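Local atomic coordinates of Hcp1 family type VI secretion system effector (Yersinia pestis, PDB entry 3V4H), a protein that belongs to the Hcp family and, as in relatives, probably assembles into hexameric rings that form part of the type VI secretion tube. Residues A[29-34]-A[80-85]; A[54-59]-A[151-156]. One frame throughout, in Å; residues are numbered along the deposited sequence. Where two conformers were deposited one is given.

Contact 1. Residues A[29-34]-A[80-85]; sequences MFIKID and FCFAHY
Ile31 lays its CG2 methyl over one face of the Phe82 ring, a CH-pi contact in which CG2 stands 4.1 Å from the ring centroid and 21° off the normal, shifted toward the rim. The other branch of Ile31 reaches the same ring at a different place: CD1 lies 3.9 Å from Phe82 CD2. CD1 also meets Phe80, 4.2 Å from its CE2. Beta-branching suits this position, since the two branches of one isoleucine can lie against Phe82 while the longer one also reaches Phe80. Ile33, one strand repeat further on, adds its CD1 at 4.2 Å from Phe82 CZ. No hydrogen bond joins the segments, and contact is wholly apolar. Phe82 is directed here by a chi1 of 72°, which sets CG between its backbone N and carbonyl carbon. The backbones stay apart, the strand axes approaching to 9.5 Å at 103°, so large side chains must bridge the gap between the two sheets. Behind this first shell, Val106 of strand 103-111 and Phe151 of strand 146-152 touch Ile31, Ile149 touches Phe82, and Phe108, Phe125 and Phe151 gather round the Phe80 ring, while Ile49 of strand 49-50 packs on both isoleucines.

Contact 2. Residues A[54-59]-A[151-156]; sequences WNWDVA and FSFTKM
Phe153 brings its CZ edge obliquely up to the Trp56 ring without stacking: Trp56 CZ2 is only 3.4 Å from Phe153 CZ, yet the indole five-membered ring and the phenyl ring are inclined at 58°. The pair lies in the beta barrel of the Hcp fold, where residues 153-154 carry the chain from strand 146-152 of one sheet to strand 155-162 of the other. At this turn Phe153 lies against the indole and also meets Phe125 and Val128. Trp56 NE1 lies at the edge of the Phe153 ring, near its plane and 3.5 Å from CZ, but the polar need of this nitrogen is met by a hydrogen bond to the backbone O of Ser78. That bond helps fix the rotation of the indole inside an apolar setting. With CG anti to the backbone N (chi1 -173°), Trp56 points its indole toward Phe153 and Met156, and the size of the ring system lets it reach them. Val58, two residues along the same strand, places CG2 over one face of the indole, near its rim, 3.8 Å above the plane. Strand 53-59, outermost in its sheet within this chain, pairs with strand 76-85 and also, antiparallel, with a strand of the second subunit, so the strand that bears the indole carries the sheet on across the interface. Met156 completes the contact with a flexible, polarisable chain that folds back on itself (chi2 80°): its SD lies obliquely 5.2 Å from the centroid of the six-membered ring of Trp56, a Met-aromatic contact, while Met156 CG rests 3.9 Å from Trp56 CH2.

In the fold
Both contacts join the two sheets of the barrel and share the four-stranded one, in which strand 76-85 of contact 1 lies between strands 53-59 and 146-152 of contact 2. Backbone bonds probably tie them together, from Phe151 N to Phe80 O at 2.8 Å and from Cys81 N to Asn55 O at 3.1 Å. Contact 1 is the deeper, about 4 Å between its centre and that of the chain, and relies on aliphatic branches against phenyl rings. Contact 2, about 10 Å out and including a partly exposed phenylalanine, sets an indole, its N-H bonded to Ser78 O, against a phenyl ring and a methionine sulfur, beside a strand through which the sheet runs on into a neighbouring subunit.

Contact 1. Residues A[29-34]-A[80-85]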
loop_
_atom_site.group_PDB
_atom_site.type_symbol
_atom_site.label_atom_id
_atom_site.label_comp_id
_atom_site.label_asym_id
_atom_site.label_seq_id
_atom_site.Cartn_x
_atom_site.Cartn_y
_atom_site.Cartn_z
ATOM N N MET A 29 15.384 18.280 -17.683
ATOM C CA MET A 29 14.585 17.524 -18.634
ATOM C C MET A 29 13.674 18.485 -19.365
ATOM O O MET A 29 13.021 19.318 -18.734
ATOM C CB MET A 29 13.755 16.487 -17.886
ATOM C CG MET A 29 14.557 15.545 -17.015
ATOM S SD MET A 29 13.506 14.315 -16.239
ATOM C CE MET A 29 13.089 15.102 -14.692
ATOM N N PHE A 30 13.585 18.357 -20.684
ATOM C CA PHE A 30 12.758 19.275 -21.468
ATOM C C PHE A 30 11.935 18.529 -22.459
ATOM O O PHE A 30 12.398 17.543 -23.018
ATOM C CB PHE A 30 13.635 20.255 -22.235
ATOM C CG PHE A 30 14.550 21.039 -21.352
ATOM C CD1 PHE A 30 14.088 22.128 -20.663
ATOM C CD2 PHE A 30 15.863 20.652 -21.174
ATOM C CE1 PHE A 30 14.922 22.846 -19.820
ATOM C CE2 PHE A 30 16.704 21.357 -20.329
ATOM C CZ PHE A 30 16.228 22.461 -19.656
ATOM N N ILE A 31 10.753 19.028 -22.741
ATOM C CA ILE A 31 9.995 18.505 -23.877
ATOM C C ILE A 31 9.536 19.669 -24.760
ATOM O O ILE A 31 9.022 20.693 -24.274
ATOM C CB ILE A 31 8.890 17.538 -23.400
ATOM C CG1 ILE A 31 8.451 16.626 -24.547
ATOM C CG2 ILE A 31 7.738 18.289 -22.778
ATOM C CD1 ILE A 31 7.768 15.332 -24.163
ATOM N N LYS A 32 9.756 19.539 -26.060
ATOM C CA LYS A 32 9.380 20.571 -27.035
ATOM C C LYS A 32 8.277 19.987 -27.903
ATOM O O LYS A 32 8.497 18.992 -28.575
ATOM C CB LYS A 32 10.581 20.931 -27.907
ATOM C CG LYS A 32 10.269 21.955 -29.005
ATOM C CD LYS A 32 10.781 21.527 -30.353
ATOM C CE LYS A 32 12.096 22.188 -30.711
ATOM N NZ LYS A 32 11.871 23.441 -31.496
ATOM N N ILE A 33 7.094 20.576 -27.857
ATOM C CA ILE A 33 5.922 20.000 -28.519
ATOM C C ILE A 33 5.428 20.952 -29.624
ATOM O O ILE A 33 5.141 22.121 -29.357
ATOM C CB ILE A 33 4.773 19.832 -27.540
ATOM C CG1 ILE A 33 5.125 18.800 -26.492
ATOM C CG2 ILE A 33 3.490 19.473 -28.279
ATOM C CD1 ILE A 33 4.078 18.657 -25.421
ATOM N N ASP A 34 5.318 20.473 -30.846
ATOM C CA ASP A 34 4.959 21.347 -31.947
ATOM C C ASP A 34 3.691 22.095 -31.711
ATOM O O ASP A 34 2.679 21.525 -31.424
ATOM C CB ASP A 34 4.834 20.578 -33.241
ATOM C CG ASP A 34 6.126 20.521 -33.998
ATOM O OD1 ASP A 34 6.936 21.436 -33.879
ATOM O OD2 ASP A 34 6.352 19.537 -34.704
ATOM N N PHE A 80 3.871 7.526 -24.133
ATOM C CA PHE A 80 4.921 8.258 -23.358
ATOM C C PHE A 80 4.140 9.075 -22.370
ATOM O O PHE A 80 3.044 9.533 -22.698
ATOM C CB PHE A 80 5.774 9.158 -24.260
ATOM C CG PHE A 80 7.012 9.725 -23.581
ATOM C CD1 PHE A 80 8.174 8.980 -23.462
ATOM C CD2 PHE A 80 6.988 10.995 -23.075
ATOM C CE1 PHE A 80 9.288 9.527 -22.878
ATOM C CE2 PHE A 80 8.107 11.536 -22.483
ATOM C CZ PHE A 80 9.236 10.792 -22.357
ATOM N N CYS A 81 4.692 9.183 -21.144
ATOM C CA CYS A 81 4.119 9.871 -19.992
ATOM C C CYS A 81 5.121 10.909 -19.503
ATOM O O CYS A 81 6.342 10.627 -19.475
ATOM C CB CYS A 81 3.895 8.888 -18.815
ATOM S SG CYS A 81 2.469 7.763 -18.995
ATOM N N PHE A 82 4.634 12.112 -19.199
ATOM C CA PHE A 82 5.434 13.096 -18.440
ATOM C C PHE A 82 4.535 13.959 -17.592
ATOM O O PHE A 82 3.328 14.075 -17.870
ATOM C CB PHE A 82 6.309 13.973 -19.338
ATOM C CG PHE A 82 5.583 14.980 -20.136
ATOM C CD1 PHE A 82 5.462 16.289 -19.684
ATOM C CD2 PHE A 82 5.079 14.666 -21.392
ATOM C CE1 PHE A 82 4.786 17.247 -20.434
ATOM C CE2 PHE A 82 4.385 15.597 -22.139
ATOM C CZ PHE A 82 4.237 16.893 -21.664
ATOM N N ALA A 83 5.165 14.555 -16.586
ATOM C CA ALA A 83 4.624 15.515 -15.648
ATOM C C ALA A 83 5.307 16.875 -15.791
ATOM O O ALA A 83 6.551 16.966 -15.934
ATOM C CB ALA A 83 4.876 15.019 -14.206
ATOM N N HIS A 84 4.533 17.949 -15.673
ATOM C CA HIS A 84 5.074 19.325 -15.561
ATOM C C HIS A 84 4.186 20.145 -14.651
ATOM O O HIS A 84 3.084 19.736 -14.334
ATOM C CB HIS A 84 5.185 19.985 -16.969
ATOM C CG HIS A 84 3.848 20.283 -17.620
ATOM N ND1 HIS A 84 3.502 21.518 -18.041
ATOM C CD2 HIS A 84 2.736 19.475 -17.829
ATOM C CE1 HIS A 84 2.237 21.478 -18.495
ATOM N NE2 HIS A 84 1.781 20.233 -18.382
ATOM N N TYR A 85 4.663 21.303 -14.189
ATOM C CA TYR A 85 3.781 22.250 -13.531
ATOM C C TYR A 85 2.741 22.778 -14.498
ATOM O O TYR A 85 2.978 22.827 -15.719
ATOM C CB TYR A 85 4.590 23.407 -12.977
ATOM C CG TYR A 85 5.467 22.979 -11.831
ATOM C CD1 TYR A 85 4.916 22.346 -10.723
ATOM C CD2 TYR A 85 6.839 23.182 -11.870
ATOM C CE1 TYR A 85 5.705 21.917 -9.667
ATOM C CE2 TYR A 85 7.644 22.799 -10.800
ATOM C CZ TYR A 85 7.075 22.160 -9.708
ATOM O OH TYR A 85 7.874 21.762 -8.656
#

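Contact 2. Residues A[54-59]-A[151-156]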
loop_
_atom_site.group_PDB
_atom_site.type_symbol
_atom_site.label_atom_id
_atom_site.label_comp_id
_atom_site.label_asym_id
_atom_site.label_seq_id
_atom_site.Cartn_x
_atom_site.Cartn_y
_atom_site.Cartn_z
ATOM N N TRP A 54 8.920 11.275 -15.856
ATOM C CA TRP A 54 8.465 10.601 -17.077
ATOM C C TRP A 54 8.584 9.127 -17.007
ATOM O O TRP A 54 9.312 8.594 -16.200
ATOM C CB TRP A 54 9.255 11.100 -18.314
ATOM C CG TRP A 54 10.709 10.745 -18.273
ATOM C CD1 TRP A 54 11.696 11.312 -17.481
ATOM C CD2 TRP A 54 11.396 9.710 -19.041
ATOM N NE1 TRP A 54 12.890 10.708 -17.707
ATOM C CE2 TRP A 54 12.780 9.749 -18.634
ATOM C CE3 TRP A 54 11.012 8.812 -20.000
ATOM C CZ2 TRP A 54 13.736 8.886 -19.179
ATOM C CZ3 TRP A 54 11.979 7.950 -20.556
ATOM C CH2 TRP A 54 13.290 7.996 -20.169
ATOM N N ASN A 55 7.906 8.418 -17.913
ATOM C CA ASN A 55 8.121 7.025 -17.996
ATOM C C ASN A 55 7.528 6.526 -19.305
ATOM O O ASN A 55 6.808 7.273 -19.938
ATOM C CB ASN A 55 7.545 6.290 -16.787
ATOM C CG ASN A 55 6.050 6.471 -16.674
ATOM O OD1 ASN A 55 5.284 5.908 -17.456
ATOM N ND2 ASN A 55 5.633 7.263 -15.711
ATOM N N TRP A 56 7.980 5.349 -19.729
ATOM C CA TRP A 56 7.638 4.759 -21.018
ATOM C C TRP A 56 8.082 3.336 -20.996
ATOM O O TRP A 56 9.159 3.013 -20.447
ATOM C CB TRP A 56 8.411 5.476 -22.137
ATOM C CG TRP A 56 7.947 5.016 -23.470
ATOM C CD1 TRP A 56 6.642 4.837 -23.874
ATOM C CD2 TRP A 56 8.765 4.594 -24.615
ATOM N NE1 TRP A 56 6.590 4.367 -25.163
ATOM C CE2 TRP A 56 7.836 4.185 -25.652
ATOM C CE3 TRP A 56 10.119 4.526 -24.868
ATOM C CZ2 TRP A 56 8.267 3.735 -26.899
ATOM C CZ3 TRP A 56 10.550 4.051 -26.118
ATOM C CH2 TRP A 56 9.636 3.685 -27.116
ATOM N N ASP A 57 7.278 2.440 -21.529
ATOM C CA ASP A 57 7.749 1.057 -21.658
ATOM C C ASP A 57 7.265 0.301 -22.852
ATOM O O ASP A 57 6.314 0.653 -23.481
ATOM C CB ASP A 57 7.440 0.238 -20.438
ATOM C CG ASP A 57 6.010 0.148 -20.182
ATOM O OD1 ASP A 57 5.296 0.802 -20.936
ATOM O OD2 ASP A 57 5.634 -0.558 -19.207
ATOM N N VAL A 58 7.973 -0.788 -23.080
ATOM C CA VAL A 58 7.828 -1.635 -24.202
ATOM C C VAL A 58 8.026 -3.054 -23.683
ATOM O O VAL A 58 8.950 -3.336 -22.881
ATOM C CB VAL A 58 8.924 -1.256 -25.217
ATOM C CG1 VAL A 58 9.170 -2.371 -26.191
ATOM C CG2 VAL A 58 8.569 0.053 -25.917
ATOM N N ALA A 59 7.175 -3.947 -24.152
ATOM C CA ALA A 59 7.158 -5.320 -23.690
ATOM C C ALA A 59 6.856 -6.249 -24.857
ATOM O O ALA A 59 6.108 -5.895 -25.772
ATOM C CB ALA A 59 6.111 -5.487 -22.602
ATOM N N PHE A 151 0.829 10.442 -24.156
ATOM C CA PHE A 151 0.554 10.604 -25.601
ATOM C C PHE A 151 0.898 9.410 -26.470
ATOM O O PHE A 151 1.762 8.586 -26.134
ATOM C CB PHE A 151 1.171 11.897 -26.166
ATOM C CG PHE A 151 2.693 11.996 -26.079
ATOM C CD1 PHE A 151 3.507 11.326 -26.965
ATOM C CD2 PHE A 151 3.284 12.852 -25.183
ATOM C CE1 PHE A 151 4.881 11.478 -26.938
ATOM C CE2 PHE A 151 4.665 13.005 -25.134
ATOM C CZ PHE A 151 5.457 12.326 -26.033
ATOM N N SER A 152 0.127 9.300 -27.543
ATOM C CA SER A 152 0.295 8.333 -28.629
ATOM C C SER A 152 1.370 8.762 -29.582
ATOM O O SER A 152 1.618 9.951 -29.671
ATOM C CB SER A 152 -0.961 8.349 -29.489
ATOM O OG SER A 152 -1.599 7.149 -29.292
ATOM N N PHE A 153 1.934 7.823 -30.358
ATOM C CA PHE A 153 2.820 8.190 -31.471
ATOM C C PHE A 153 2.948 7.048 -32.493
ATOM O O PHE A 153 2.729 5.872 -32.188
ATOM C CB PHE A 153 4.193 8.683 -30.962
ATOM C CG PHE A 153 4.880 7.713 -30.045
ATOM C CD1 PHE A 153 5.715 6.715 -30.554
ATOM C CD2 PHE A 153 4.659 7.759 -28.684
ATOM C CE1 PHE A 153 6.313 5.787 -29.726
ATOM C CE2 PHE A 153 5.284 6.859 -27.828
ATOM C CZ PHE A 153 6.101 5.875 -28.338
ATOM N N THR A 154 3.230 7.395 -33.744
ATOM C CA THR A 154 3.376 6.375 -34.775
ATOM C C THR A 154 4.828 5.948 -34.960
ATOM O O THR A 154 5.077 4.826 -35.354
ATOM C CB THR A 154 2.736 6.843 -36.097
ATOM O OG1 THR A 154 3.149 8.187 -36.350
ATOM C CG2 THR A 154 1.218 6.808 -35.970
ATOM N N LYS A 155 5.777 6.841 -34.673
ATOM C CA LYS A 155 7.202 6.542 -34.756
ATOM C C LYS A 155 7.945 7.241 -33.643
ATOM O O LYS A 155 7.466 8.241 -33.107
ATOM C CB LYS A 155 7.797 7.034 -36.071
ATOM C CG LYS A 155 7.070 6.513 -37.295
ATOM C CD LYS A 155 7.798 6.877 -38.575
ATOM C CE LYS A 155 7.311 8.176 -39.194
ATOM N NZ LYS A 155 7.587 8.133 -40.647
ATOM N N MET A 156 9.115 6.705 -33.308
ATOM C CA MET A 156 10.037 7.385 -32.410
ATOM C C MET A 156 11.483 7.079 -32.759
ATOM O O MET A 156 11.773 6.033 -33.312
ATOM C CB MET A 156 9.770 6.955 -30.949
ATOM C CG MET A 156 10.009 5.487 -30.598
ATOM S SD MET A 156 11.736 5.012 -30.318
ATOM C CE MET A 156 12.232 6.320 -29.247
#